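Local coordinates for aluminum resistance protein (Clostridium novyi, PDB 3I16) that probably acts as a pyridoxal-5'-phosphate-dependent carbon-sulfur lyase of the methionine gamma-lyase family and is named for a part in aluminium resistance, at residues K35-I40 with A304-I309; R191-I196 with R330-Q335; G222-T227 with H299-A304; I243-G248 with S387-S392; V362-W367 with I377-A382. All coordinates share one frame; numbering follows the deposited sequence.

Interaction 1 of 5, residues K35-I40 with A304-I309. With EDO (1,2-ethanediol), chain L.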
# COMPACT_ATOMS: atom_id res chain seq x y z
N LYS B 35 0.89 19.09 34.46
CA LYS B 35 1.96 18.34 35.15
C LYS B 35 1.50 16.92 35.50
O LYS B 35 2.21 15.92 35.32
CB LYS B 35 2.40 19.09 36.42
CG LYS B 35 2.96 20.50 36.19
CD LYS B 35 3.18 21.26 37.52
N ILE B 36 0.27 16.86 35.99
CA ILE B 36 -0.39 15.61 36.37
C ILE B 36 -0.44 14.67 35.17
O ILE B 36 -0.14 13.47 35.26
CB ILE B 36 -1.85 15.88 36.82
CG1 ILE B 36 -1.89 16.70 38.12
CG2 ILE B 36 -2.60 14.59 36.99
CD1 ILE B 36 -1.70 18.21 37.95
N LEU B 37 -0.81 15.23 34.03
CA LEU B 37 -0.92 14.48 32.79
C LEU B 37 0.42 13.92 32.32
O LEU B 37 0.50 12.79 31.83
CB LEU B 37 -1.56 15.34 31.69
CG LEU B 37 -2.94 15.95 32.00
CD1 LEU B 37 -3.48 16.69 30.79
CD2 LEU B 37 -3.96 14.92 32.50
N ASP B 38 1.49 14.69 32.48
CA ASP B 38 2.81 14.22 32.05
C ASP B 38 3.31 13.03 32.88
O ASP B 38 4.01 12.14 32.34
CB ASP B 38 3.82 15.37 32.10
CG ASP B 38 3.48 16.49 31.13
OD1 ASP B 38 2.66 16.30 30.21
OD2 ASP B 38 4.05 17.57 31.27
N ASP B 39 2.95 12.99 34.17
CA ASP B 39 3.33 11.89 35.07
C ASP B 39 2.66 10.62 34.60
O ASP B 39 3.30 9.57 34.55
CB ASP B 39 2.94 12.19 36.54
CG ASP B 39 3.63 13.43 37.09
OD1 ASP B 39 4.70 13.79 36.58
OD2 ASP B 39 3.10 14.06 38.04
N ILE B 40 1.38 10.73 34.24
CA ILE B 40 0.61 9.60 33.69
C ILE B 40 1.19 9.16 32.33
O ILE B 40 1.37 7.98 32.09
CB ILE B 40 -0.89 9.96 33.58
CG1 ILE B 40 -1.51 10.15 34.97
CG2 ILE B 40 -1.68 8.90 32.84
CD1 ILE B 40 -2.86 10.87 34.92
N ALA B 304 -4.13 15.69 22.84
CA ALA B 304 -5.57 15.95 22.66
C ALA B 304 -6.22 16.39 23.97
O ALA B 304 -7.05 17.32 23.98
CB ALA B 304 -6.29 14.69 22.10
N LEU B 305 -5.86 15.73 25.06
CA LEU B 305 -6.47 16.06 26.33
C LEU B 305 -6.08 17.47 26.80
O LEU B 305 -6.91 18.18 27.35
CB LEU B 305 -6.10 15.04 27.41
CG LEU B 305 -6.85 15.26 28.71
CD1 LEU B 305 -8.35 15.01 28.45
CD2 LEU B 305 -6.31 14.36 29.75
N LYS B 306 -4.82 17.86 26.59
CA LYS B 306 -4.36 19.24 26.89
C LYS B 306 -5.18 20.26 26.08
O LYS B 306 -5.58 21.35 26.58
CB LYS B 306 -2.85 19.38 26.63
CG LYS B 306 -2.03 18.75 27.72
CD LYS B 306 -0.53 18.79 27.44
CE LYS B 306 0.24 18.03 28.51
NZ LYS B 306 1.73 18.17 28.41
N GLY B 307 -5.49 19.89 24.85
CA GLY B 307 -6.37 20.72 24.03
C GLY B 307 -7.77 20.85 24.63
O GLY B 307 -8.35 21.93 24.61
N ALA B 308 -8.31 19.74 25.14
CA ALA B 308 -9.63 19.74 25.78
C ALA B 308 -9.65 20.64 27.02
O ALA B 308 -10.61 21.40 27.24
CB ALA B 308 -10.04 18.30 26.16
N ILE B 309 -8.59 20.56 27.83
CA ILE B 309 -8.50 21.35 29.05
C ILE B 309 -8.41 22.84 28.72
O ILE B 309 -9.08 23.67 29.34
CB ILE B 309 -7.30 20.89 29.93
CG1 ILE B 309 -7.50 19.42 30.36
CG2 ILE B 309 -7.16 21.80 31.12
CD1 ILE B 309 -6.28 18.73 31.00
C1 EDO L . 2.31 20.17 24.54
O1 EDO L . 2.50 19.80 23.17
C2 EDO L . 3.19 19.34 25.47
O2 EDO L . 2.72 17.99 25.63

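Interaction 2 of 5, residues R191-I196 with R330-Q335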
# COMPACT_ATOMS: atom_id res chain seq x y z
N ARG B 191 -22.47 15.23 31.11
CA ARG B 191 -22.07 14.57 32.33
C ARG B 191 -20.61 14.19 32.16
O ARG B 191 -20.09 14.17 31.05
CB ARG B 191 -22.92 13.31 32.57
CG ARG B 191 -22.80 12.26 31.45
CD ARG B 191 -23.61 11.00 31.75
NE ARG B 191 -23.32 9.86 30.86
CZ ARG B 191 -22.23 9.09 30.91
NH1 ARG B 191 -21.25 9.35 31.75
NH2 ARG B 191 -22.09 8.05 30.07
N ARG B 192 -19.97 13.85 33.26
CA ARG B 192 -18.57 13.46 33.22
C ARG B 192 -18.42 12.02 32.79
O ARG B 192 -19.29 11.20 33.05
CB ARG B 192 -17.96 13.65 34.59
CG ARG B 192 -17.94 15.11 35.03
CD ARG B 192 -17.41 15.23 36.44
NE ARG B 192 -16.04 14.73 36.52
CZ ARG B 192 -15.41 14.38 37.64
NH1 ARG B 192 -16.03 14.46 38.82
NH2 ARG B 192 -14.16 13.92 37.58
N ALA B 193 -17.31 11.71 32.12
CA ALA B 193 -16.97 10.35 31.72
C ALA B 193 -16.68 9.56 32.98
O ALA B 193 -16.21 10.14 33.97
CB ALA B 193 -15.72 10.35 30.84
N LEU B 194 -16.91 8.24 32.95
CA LEU B 194 -16.63 7.39 34.12
C LEU B 194 -15.15 7.20 34.35
O LEU B 194 -14.42 6.82 33.45
CB LEU B 194 -17.24 5.98 34.01
CG LEU B 194 -18.74 5.79 34.08
CD1 LEU B 194 -18.96 4.31 34.38
CD2 LEU B 194 -19.37 6.62 35.15
N LEU B 195 -14.72 7.43 35.58
CA LEU B 195 -13.35 7.23 35.95
C LEU B 195 -13.10 5.72 36.13
O LEU B 195 -14.04 4.94 36.30
CB LEU B 195 -13.05 7.97 37.24
CG LEU B 195 -13.25 9.50 37.26
CD1 LEU B 195 -13.11 10.04 38.68
CD2 LEU B 195 -12.30 10.21 36.34
N ILE B 196 -11.84 5.32 36.12
CA ILE B 196 -11.48 3.92 36.35
C ILE B 196 -12.02 3.42 37.70
O ILE B 196 -12.44 2.25 37.79
CB ILE B 196 -9.94 3.71 36.28
CG1 ILE B 196 -9.41 3.94 34.86
CG2 ILE B 196 -9.55 2.31 36.85
CD1 ILE B 196 -9.94 2.96 33.77
N ARG B 330 -10.40 13.69 34.33
CA ARG B 330 -10.98 13.24 33.07
C ARG B 330 -10.74 11.79 32.75
O ARG B 330 -9.69 11.26 33.07
CB ARG B 330 -10.41 14.10 31.95
CG ARG B 330 -10.87 15.54 32.08
CD ARG B 330 -10.07 16.49 31.25
NE ARG B 330 -10.56 17.87 31.44
CZ ARG B 330 -11.33 18.57 30.60
NH1 ARG B 330 -11.72 18.08 29.43
NH2 ARG B 330 -11.70 19.80 30.94
N SER B 331 -11.74 11.14 32.15
CA SER B 331 -11.63 9.74 31.75
C SER B 331 -11.78 9.58 30.24
O SER B 331 -11.85 8.46 29.73
CB SER B 331 -12.64 8.87 32.49
OG SER B 331 -12.16 7.52 32.62
N ASP B 332 -11.81 10.70 29.52
CA ASP B 332 -11.82 10.71 28.05
C ASP B 332 -11.28 12.06 27.54
O ASP B 332 -11.03 12.98 28.33
CB ASP B 332 -13.19 10.33 27.47
CG ASP B 332 -14.24 11.44 27.60
OD1 ASP B 332 -13.88 12.63 27.77
OD2 ASP B 332 -15.44 11.13 27.52
N ILE B 333 -11.12 12.19 26.23
CA ILE B 333 -10.57 13.41 25.65
C ILE B 333 -11.60 14.44 25.21
O ILE B 333 -11.25 15.45 24.60
CB ILE B 333 -9.62 13.10 24.45
CG1 ILE B 333 -10.36 12.45 23.27
CG2 ILE B 333 -8.45 12.23 24.91
CD1 ILE B 333 -9.58 12.49 21.95
N ILE B 334 -12.87 14.21 25.52
CA ILE B 334 -13.91 15.07 24.97
C ILE B 334 -14.19 16.29 25.85
O ILE B 334 -14.17 16.16 27.07
CB ILE B 334 -15.22 14.28 24.73
CG1 ILE B 334 -14.97 13.12 23.77
CG2 ILE B 334 -16.30 15.19 24.15
CD1 ILE B 334 -16.21 12.28 23.49
N GLN B 335 -14.39 17.45 25.22
CA GLN B 335 -14.78 18.67 25.92
C GLN B 335 -16.10 19.14 25.35
O GLN B 335 -16.18 19.34 24.14
CB GLN B 335 -13.74 19.78 25.74
CG GLN B 335 -14.12 21.04 26.47
CD GLN B 335 -14.29 20.79 27.96
OE1 GLN B 335 -13.44 20.14 28.57
NE2 GLN B 335 -15.36 21.33 28.55
O HOH W 1 -13.98 11.95 33.59

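Interaction 3 of 5, residues G222-T227 with H299-A304. With EDO (1,2-ethanediol), chain L.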
# COMPACT_ATOMS: atom_id res chain seq x y z
N GLY B 222 -11.06 6.75 26.07
CA GLY B 222 -10.46 6.66 27.40
C GLY B 222 -9.07 6.08 27.45
O GLY B 222 -8.45 6.11 28.51
N GLU B 223 -8.57 5.58 26.31
CA GLU B 223 -7.27 4.92 26.31
C GLU B 223 -6.17 5.90 26.70
O GLU B 223 -6.12 7.04 26.23
CB GLU B 223 -6.94 4.31 24.94
CG GLU B 223 -7.96 3.33 24.41
CD GLU B 223 -9.07 3.95 23.57
OE1 GLU B 223 -9.17 5.19 23.49
OE2 GLU B 223 -9.88 3.16 23.04
N PHE B 224 -5.33 5.46 27.64
CA PHE B 224 -4.20 6.24 28.16
C PHE B 224 -4.54 7.53 28.95
O PHE B 224 -3.67 8.37 29.19
CB PHE B 224 -3.18 6.48 27.05
CG PHE B 224 -2.77 5.20 26.35
CD1 PHE B 224 -2.14 4.19 27.05
CD2 PHE B 224 -3.04 5.01 25.01
CE1 PHE B 224 -1.78 3.01 26.41
CE2 PHE B 224 -2.69 3.82 24.38
CZ PHE B 224 -2.05 2.83 25.08
N MSE B 225 -5.78 7.66 29.41
CA MSE B 225 -6.16 8.79 30.26
C MSE B 225 -5.65 8.58 31.69
O MSE B 225 -5.48 9.55 32.45
CB MSE B 225 -7.67 8.96 30.29
CG MSE B 225 -8.31 9.35 28.99
SE MSE B 225 -7.82 11.12 28.34
CE MSE B 225 -6.23 10.64 27.38
N ASP B 226 -5.44 7.32 32.06
CA ASP B 226 -4.99 6.98 33.39
C ASP B 226 -3.92 5.92 33.18
O ASP B 226 -3.70 5.48 32.06
CB ASP B 226 -6.18 6.44 34.21
CG ASP B 226 -5.87 6.30 35.69
OD1 ASP B 226 -5.53 7.29 36.33
OD2 ASP B 226 -5.94 5.17 36.20
N THR B 227 -3.24 5.55 34.26
CA THR B 227 -2.22 4.52 34.20
C THR B 227 -2.88 3.14 34.16
O THR B 227 -2.22 2.16 33.81
CB THR B 227 -1.24 4.60 35.38
OG1 THR B 227 -1.98 4.50 36.59
CG2 THR B 227 -0.49 5.92 35.38
N HIS B 299 1.36 9.49 24.19
CA HIS B 299 1.71 10.88 23.95
C HIS B 299 0.61 11.67 23.24
O HIS B 299 0.14 12.70 23.75
CB HIS B 299 3.02 10.94 23.13
CG HIS B 299 3.52 12.33 22.89
ND1 HIS B 299 4.40 12.97 23.73
CD2 HIS B 299 3.23 13.21 21.89
CE1 HIS B 299 4.64 14.18 23.26
NE2 HIS B 299 3.95 14.35 22.15
N ILE B 300 0.19 11.18 22.08
CA ILE B 300 -0.81 11.88 21.26
C ILE B 300 -2.10 12.01 22.06
O ILE B 300 -2.79 13.01 21.94
CB ILE B 300 -1.08 11.18 19.89
CG1 ILE B 300 0.18 11.10 19.00
CG2 ILE B 300 -2.20 11.90 19.09
CD1 ILE B 300 0.73 12.41 18.51
N SER B 301 -2.47 10.97 22.80
CA SER B 301 -3.68 11.01 23.65
C SER B 301 -3.64 12.23 24.61
O SER B 301 -4.63 12.92 24.77
CB SER B 301 -3.86 9.71 24.46
OG SER B 301 -4.17 8.60 23.62
N MSE B 302 -2.48 12.49 25.20
CA MSE B 302 -2.35 13.65 26.10
C MSE B 302 -2.27 15.01 25.38
O MSE B 302 -2.60 16.06 25.98
CB MSE B 302 -1.19 13.44 27.04
CG MSE B 302 -1.42 12.30 28.01
SE MSE B 302 -3.12 12.56 29.01
CE MSE B 302 -2.72 11.34 30.46
N GLU B 303 -1.79 15.03 24.14
CA GLU B 303 -1.81 16.25 23.35
C GLU B 303 -3.27 16.66 23.18
O GLU B 303 -3.62 17.82 23.36
CB GLU B 303 -1.17 16.05 21.97
CG GLU B 303 0.33 15.79 21.99
CD GLU B 303 1.12 16.94 22.61
OE1 GLU B 303 0.91 18.12 22.24
OE2 GLU B 303 1.99 16.66 23.45
N ALA B 304 -4.13 15.69 22.84
CA ALA B 304 -5.57 15.95 22.66
C ALA B 304 -6.22 16.39 23.97
O ALA B 304 -7.05 17.32 23.98
CB ALA B 304 -6.29 14.69 22.10
C1 EDO L . 2.31 20.17 24.54
O1 EDO L . 2.50 19.80 23.17
C2 EDO L . 3.19 19.34 25.47
O2 EDO L . 2.72 17.99 25.63

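Interaction 4 of 5, residues I243-G248 with S387-S392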
# COMPACT_ATOMS: atom_id res chain seq x y z
N ILE B 243 -9.15 4.63 15.17
CA ILE B 243 -9.03 6.00 14.70
C ILE B 243 -9.33 7.02 15.81
O ILE B 243 -9.54 8.20 15.52
CB ILE B 243 -9.76 6.29 13.35
CG1 ILE B 243 -11.27 6.27 13.48
CG2 ILE B 243 -9.26 5.29 12.26
CD1 ILE B 243 -11.97 6.63 12.14
N LYS B 244 -9.40 6.55 17.07
CA LYS B 244 -9.50 7.42 18.23
C LYS B 244 -8.13 7.31 18.89
O LYS B 244 -7.16 7.07 18.21
CB LYS B 244 -10.65 7.04 19.16
CG LYS B 244 -12.01 7.08 18.53
CD LYS B 244 -13.09 6.82 19.56
CE LYS B 244 -14.45 6.70 18.90
NZ LYS B 244 -14.74 7.86 18.01
N ASN B 245 -8.04 7.48 20.21
CA ASN B 245 -6.76 7.51 20.94
C ASN B 245 -5.68 6.47 20.58
O ASN B 245 -4.55 6.83 20.26
CB ASN B 245 -6.98 7.38 22.46
CG ASN B 245 -7.99 8.38 23.03
OD1 ASN B 245 -8.84 8.89 22.31
ND2 ASN B 245 -7.91 8.61 24.34
N ILE B 246 -6.03 5.19 20.66
CA ILE B 246 -5.03 4.11 20.57
C ILE B 246 -4.35 3.92 19.23
O ILE B 246 -3.33 3.23 19.13
CB ILE B 246 -5.62 2.77 21.12
CG1 ILE B 246 -4.50 1.81 21.54
CG2 ILE B 246 -6.59 2.13 20.13
CD1 ILE B 246 -4.90 0.82 22.62
N GLY B 247 -4.92 4.51 18.19
CA GLY B 247 -4.28 4.50 16.87
C GLY B 247 -3.20 5.59 16.74
O GLY B 247 -2.52 5.65 15.72
N GLY B 248 -3.10 6.47 17.74
CA GLY B 248 -2.05 7.51 17.81
C GLY B 248 -2.01 8.45 16.63
O GLY B 248 -0.95 8.95 16.26
N SER B 387 -11.38 10.53 11.84
CA SER B 387 -10.58 10.33 13.03
C SER B 387 -10.94 11.41 14.05
O SER B 387 -10.96 12.59 13.72
CB SER B 387 -9.09 10.44 12.70
OG SER B 387 -8.33 10.55 13.90
N SER B 388 -11.21 11.01 15.28
CA SER B 388 -11.52 11.99 16.33
C SER B 388 -10.38 12.19 17.32
O SER B 388 -10.56 12.87 18.33
CB SER B 388 -12.83 11.65 17.02
OG SER B 388 -12.87 10.29 17.36
N ILE B 389 -9.22 11.59 17.04
CA ILE B 389 -8.00 11.89 17.77
C ILE B 389 -7.33 13.08 17.04
O ILE B 389 -6.43 13.72 17.59
CB ILE B 389 -7.04 10.67 17.93
CG1 ILE B 389 -5.93 10.98 18.95
CG2 ILE B 389 -6.47 10.24 16.60
CD1 ILE B 389 -6.43 11.40 20.35
N GLU B 390 -7.76 13.37 15.81
CA GLU B 390 -7.35 14.59 15.11
C GLU B 390 -8.38 15.64 15.49
O GLU B 390 -9.51 15.27 15.79
CB GLU B 390 -7.35 14.43 13.58
CG GLU B 390 -6.31 13.40 13.11
CD GLU B 390 -6.18 13.32 11.62
OE1 GLU B 390 -5.88 14.36 10.99
OE2 GLU B 390 -6.31 12.20 11.06
N LEU B 391 -7.97 16.91 15.52
CA LEU B 391 -8.86 17.99 15.92
C LEU B 391 -10.17 17.89 15.16
O LEU B 391 -10.17 17.86 13.93
CB LEU B 391 -8.24 19.38 15.68
CG LEU B 391 -9.08 20.57 16.18
CD1 LEU B 391 -9.30 20.53 17.70
CD2 LEU B 391 -8.48 21.93 15.77
N SER B 392 -11.27 17.86 15.90
CA SER B 392 -12.59 17.69 15.32
C SER B 392 -13.63 18.22 16.31
O SER B 392 -13.32 18.44 17.49
CB SER B 392 -12.83 16.20 15.06
OG SER B 392 -12.56 15.46 16.24

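Interaction 5 of 5, residues V362-W367 with I377-A382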
# COMPACT_ATOMS: atom_id res chain seq x y z
N VAL B 362 -13.68 23.36 3.09
CA VAL B 362 -15.00 22.76 3.03
C VAL B 362 -15.81 23.40 4.15
O VAL B 362 -15.34 23.45 5.27
CB VAL B 362 -14.91 21.24 3.28
CG1 VAL B 362 -16.29 20.66 3.59
CG2 VAL B 362 -14.27 20.55 2.09
N SER B 363 -16.99 23.94 3.85
CA SER B 363 -17.84 24.52 4.90
C SER B 363 -18.69 23.38 5.41
O SER B 363 -19.49 22.83 4.66
CB SER B 363 -18.73 25.64 4.37
OG SER B 363 -19.52 26.20 5.41
N CYS B 364 -18.50 22.97 6.66
CA CYS B 364 -19.25 21.82 7.17
C CYS B 364 -20.66 22.24 7.56
O CYS B 364 -20.92 23.39 7.94
CB CYS B 364 -18.49 21.07 8.27
SG CYS B 364 -18.20 21.97 9.80
N GLU B 365 -21.56 21.28 7.39
CA GLU B 365 -22.98 21.48 7.60
C GLU B 365 -23.57 20.21 8.23
O GLU B 365 -22.95 19.16 8.20
CB GLU B 365 -23.65 21.72 6.24
CG GLU B 365 -23.19 22.99 5.48
CD GLU B 365 -23.59 24.31 6.15
OE1 GLU B 365 -24.41 24.29 7.10
OE2 GLU B 365 -23.09 25.37 5.72
N PRO B 366 -24.79 20.31 8.81
CA PRO B 366 -25.40 19.11 9.40
C PRO B 366 -25.68 18.04 8.36
O PRO B 366 -26.01 18.38 7.24
CB PRO B 366 -26.74 19.63 9.95
CG PRO B 366 -26.51 21.06 10.20
CD PRO B 366 -25.55 21.53 9.14
N TRP B 367 -25.51 16.77 8.70
CA TRP B 367 -25.89 15.74 7.74
C TRP B 367 -26.41 14.47 8.42
O TRP B 367 -26.28 14.29 9.63
CB TRP B 367 -24.76 15.47 6.73
CG TRP B 367 -23.60 14.75 7.28
CD1 TRP B 367 -22.62 15.26 8.08
CD2 TRP B 367 -23.27 13.38 7.03
NE1 TRP B 367 -21.69 14.28 8.36
CE2 TRP B 367 -22.07 13.12 7.74
CE3 TRP B 367 -23.87 12.35 6.30
CZ2 TRP B 367 -21.46 11.85 7.73
CZ3 TRP B 367 -23.26 11.10 6.29
CH2 TRP B 367 -22.07 10.86 7.01
N ILE B 377 -23.62 18.09 12.89
CA ILE B 377 -22.61 18.81 12.13
C ILE B 377 -21.27 18.31 12.67
O ILE B 377 -21.12 18.19 13.89
CB ILE B 377 -22.77 20.32 12.29
CG1 ILE B 377 -21.69 21.05 11.47
CG2 ILE B 377 -22.71 20.73 13.74
CD1 ILE B 377 -21.91 22.49 11.40
N MSE B 378 -20.34 17.93 11.79
CA MSE B 378 -19.02 17.51 12.24
C MSE B 378 -17.93 18.33 11.53
O MSE B 378 -18.02 18.57 10.32
CB MSE B 378 -18.76 15.99 12.05
CG MSE B 378 -17.38 15.53 12.71
SE MSE B 378 -16.82 13.59 12.67
CE MSE B 378 -15.09 13.68 13.63
N ALA B 379 -16.95 18.80 12.30
CA ALA B 379 -15.76 19.43 11.77
C ALA B 379 -14.79 18.27 11.76
O ALA B 379 -14.53 17.66 12.81
CB ALA B 379 -15.27 20.52 12.69
N ALA B 380 -14.25 17.91 10.59
CA ALA B 380 -13.33 16.77 10.52
C ALA B 380 -12.25 16.88 9.41
O ALA B 380 -12.09 15.98 8.59
CB ALA B 380 -14.13 15.50 10.35
N GLY B 381 -11.48 17.97 9.41
CA GLY B 381 -10.43 18.16 8.40
C GLY B 381 -9.22 17.33 8.76
O GLY B 381 -8.22 17.86 9.26
N ALA B 382 -9.27 16.05 8.40
CA ALA B 382 -8.30 15.07 8.88
C ALA B 382 -7.52 14.27 7.83
O ALA B 382 -7.96 14.08 6.71
CB ALA B 382 -9.06 14.10 9.80

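Interaction 1 of 5, residues K35-I40 with A304-I309
Lys306 spans the distance between the helices to reach Asp38 and closes a salt bridge of 2.8 Å between NZ and OD1, although the axes of the two helical segments come no nearer than 11.2 Å. Its chain is fully extended beyond CG (chi2 176°, with chi3 and chi4 also near 180°), which is how a residue whose CB is not aimed at the other helix still delivers its amine there. The lysine meets the carboxylate crosswise, and OD1 receives it through the syn lone pair, on the side of OD2. NZ has a second partner, O2 of a 1,2-ethanediol molecule at 3.0 Å, probably carried over from the crystallisation liquor. The pair belongs to an almost antiparallel packing, 163° between the N-to-C directions, of the long helix 17-54, near the N-terminus, on helix 287-318. Beside the polar bridge sits an apolar cluster round Leu37. Its CD2 touches Leu305 CD2 at 3.7 Å, the two side chains crossing at about a right angle. Its CD1 meets Ile309 CD1 tip to tip at 3.5 Å, tighter than ordinary carbon-carbon contact, and also approaches CG of Lys306 at 4.0 Å, so the aliphatic root of the lysine joins the same patch. Leu37 is buried, whereas Asp38 and Lys306 remain partly exposed, which puts the charged pair toward the more open side. Ile309 also packs on Ile30 and Phe34 of helix 17-54, while Arg330 packs against Leu305 and Ile309 from a loop.

Interaction 2 of 5, residues R191-I196 with R330-Q335
Asp332 presents one face of its carboxylate to Ala193, whose methyl CB lies over the plane, 3.4 Å from OD2 and 3.7 Å from CG; from the opposite face the backbone N of Ile334 reaches OD1 at 2.9 Å. This second contact defines an Asx turn, with the donor 57° out of the carboxylate plane. The turn lies in the loop leading into strand 335-338 of the C-terminal antiparallel sheet, and its partner is the loop that runs into helix 196-209. OD2 is also hydrogen-bonded to Ser185, a residue of the pyridoxal-5'-phosphate pocket, which makes Asp332 a second-shell neighbour of the cofactor. The other flat group, the guanidinium of Arg330, carries Gln335 OE1 at its edge and in its plane: NH1 (2.8 Å) and NH2 both donate to that single oxygen, fixing the rotation of the arginine head. The carbonyl accepts NH1 nearly along the C=O axis, at 163°. Between the loops, a water 2.9 Å from Ala193 O takes a weak hydrogen bond from Ser331 N. Ser331 OG is aimed at Leu194 O, but that oxygen is too close to a neighbour in the model, so the bond is doubtful; the hydroxyl also pairs with Arg184. Leu195, the N-cap residue of helix 196-209, sets its CD2 4.1 Å from Ser331 CB.

Interaction 3 of 5, residues G222-T227 with H299-A304
Glu223 meets Ser301 through its backbone: its carbonyl O stands 3.6 Å from the serine OG, while that hydroxyl is hydrogen-bonded to Ala297 O one helical turn earlier. Glu223 and Phe224 are the two central residues of a type II beta turn from Gly222 to Met225, closed by Met225 N to Gly222 O at 3.2 Å. Phe224 occupies the third position with a positive phi of 65°. Its CB points toward helix 287-318, and the ring offers Ser301 OG an edge, CD2 being 4.0 Å away and the oxygen near the ring plane. Selenomethionine Met225 follows. Its CB leads away from the helix, yet the chain bends at chi2 (-66°) and chi3 (87°), bringing CE back to 3.9 Å from Ser301 CB and 4.0 Å from SE of Met302, itself a selenomethionine. The CE of Met302 instead reaches the turn backbone, 3.4 Å from Phe224 O and 3.8 Å from Met225 O. The contact therefore rests on van der Waals packing, with no hydrogen bond crossing it. The turn, which follows strand 214-218 of the large sheet, is wedged between two helices: the Phe224 ring packs on Leu294, Ala297 and Pro298 of helix 287-318 and on Asn44 and Val48 of helix 17-54, whereas Met302 leans on Ile40 of the latter.

Interaction 4 of 5, residues I243-G248 with S387-S392
Ile389 inserts its side chain against the backbone of Lys244 and Asn245, in the loop after strand 237-241 that carries the pocket lysine of this enzyme, which belongs to the aminotransferase-like clan of pyridoxal-phosphate proteins. From the root outward, CB rests 3.6 Å from Lys244 O, and the CG2 branch touches that same oxygen. The other branch leaves with CG1 anti to the backbone N (chi1 -168°) and passes 4.1 Å from Asn245 CA; at the tip, CD1 meets Asn245 CA at 3.9 Å and lies 4.0 Å from OD1. The asparagine side chain crosses the isoleucine at about a right angle, and its amide ND2 is hydrogen-bonded to Glu223 O. Ile300 and Ala304 of helix 287-318 also pack on the Ile389 side chain. Lys244 lines the pyridoxal-5'-phosphate pocket, where its counterpart in related enzymes forms the Schiff base. In one of two modelled conformers, its chain is extended to CE and bends at chi4, leaving NZ 3.1 Å from Ser388 OG. That hydroxyl is hydrogen-bonded to Tyr221, another pocket residue, so the 387-392 loop directly adjoins the cofactor site. The backbones are joined as well: Ser387 CA makes a CA-H...O contact with Ile243 O, and Ser388 N donates to that oxygen at 3.3 Å, with a C=O...N angle of 158° and the donor tilted 20° from the carbonyl plane.

Interaction 5 of 5, residues V362-W367 with I377-A382
Cys364 and Ile377 set their side chains against one another, the thiol SG touching CG1 of the isoleucine at 4.0 Å. The cysteine CB points toward the partner segment, and chi1 of 65° places SG between its own backbone N and carbonyl carbon. In this position the sulfur also approaches Ala379, 4.4 Å from its CB, while both cysteine side-chain atoms face the carbonyl of the intervening residue: CB is 3.3 Å and SG 3.4 Å from Met378 O. Ile377 sends CG1 out anti to its backbone N (chi1 -180°). There Ile377 CG1 lies 3.8 Å from Glu365 C, and further out Ile377 CD1 comes within 3.7 Å of Cys364 O. Pro366 approaches the base of the same residue, CG lying 4.3 Å from Ile377 CB. The two CA atoms of this pair are 3.9 Å apart, but no hydrogen bond links the segments, and Pro366 has no N-H to give. Selenomethionine Met378 takes the other course: its extended side chain leads away from Cys364, toward Ser392 and Asp394. Trp367 meets Tyr70 of the third subunit edge-to-face. Here a short beta hairpin forms one border of the C-terminal antiparallel sheet. Helix 342-354 packs on Ile377 and Ala379, and its Lys350 holds Cys364 O and the Glu365 carboxylate. Strand 376-379 lies between the short, weakly bonded strand 366-367, outermost within this chain, and strand 392-396, to which Ile377 and Ala379 are backbone-bonded.

Interactions 1 and 3 share helix 287-318 and Ala304, with centres about 7 Å apart. Interaction 3 is nested inside the chain loops closed by interactions 1 and 2. Interactions 1 to 4 all touch one another: Ile333 of interaction 2 meets Met225 of interaction 3 and Asn245 and Ile389 of interaction 4, bringing loops from the mixed sheet and the C-terminal sheet together against the helix. Interaction 5 lies further out, about 16 Å from interaction 4 between centres, nested inside the latter's chain loop and touching it through Ser392 and Glu390. The series runs from helix 17-54 through the loops of interactions 2 to 4, the last carrying the pocket lysine, to the border of the C-terminal sheet.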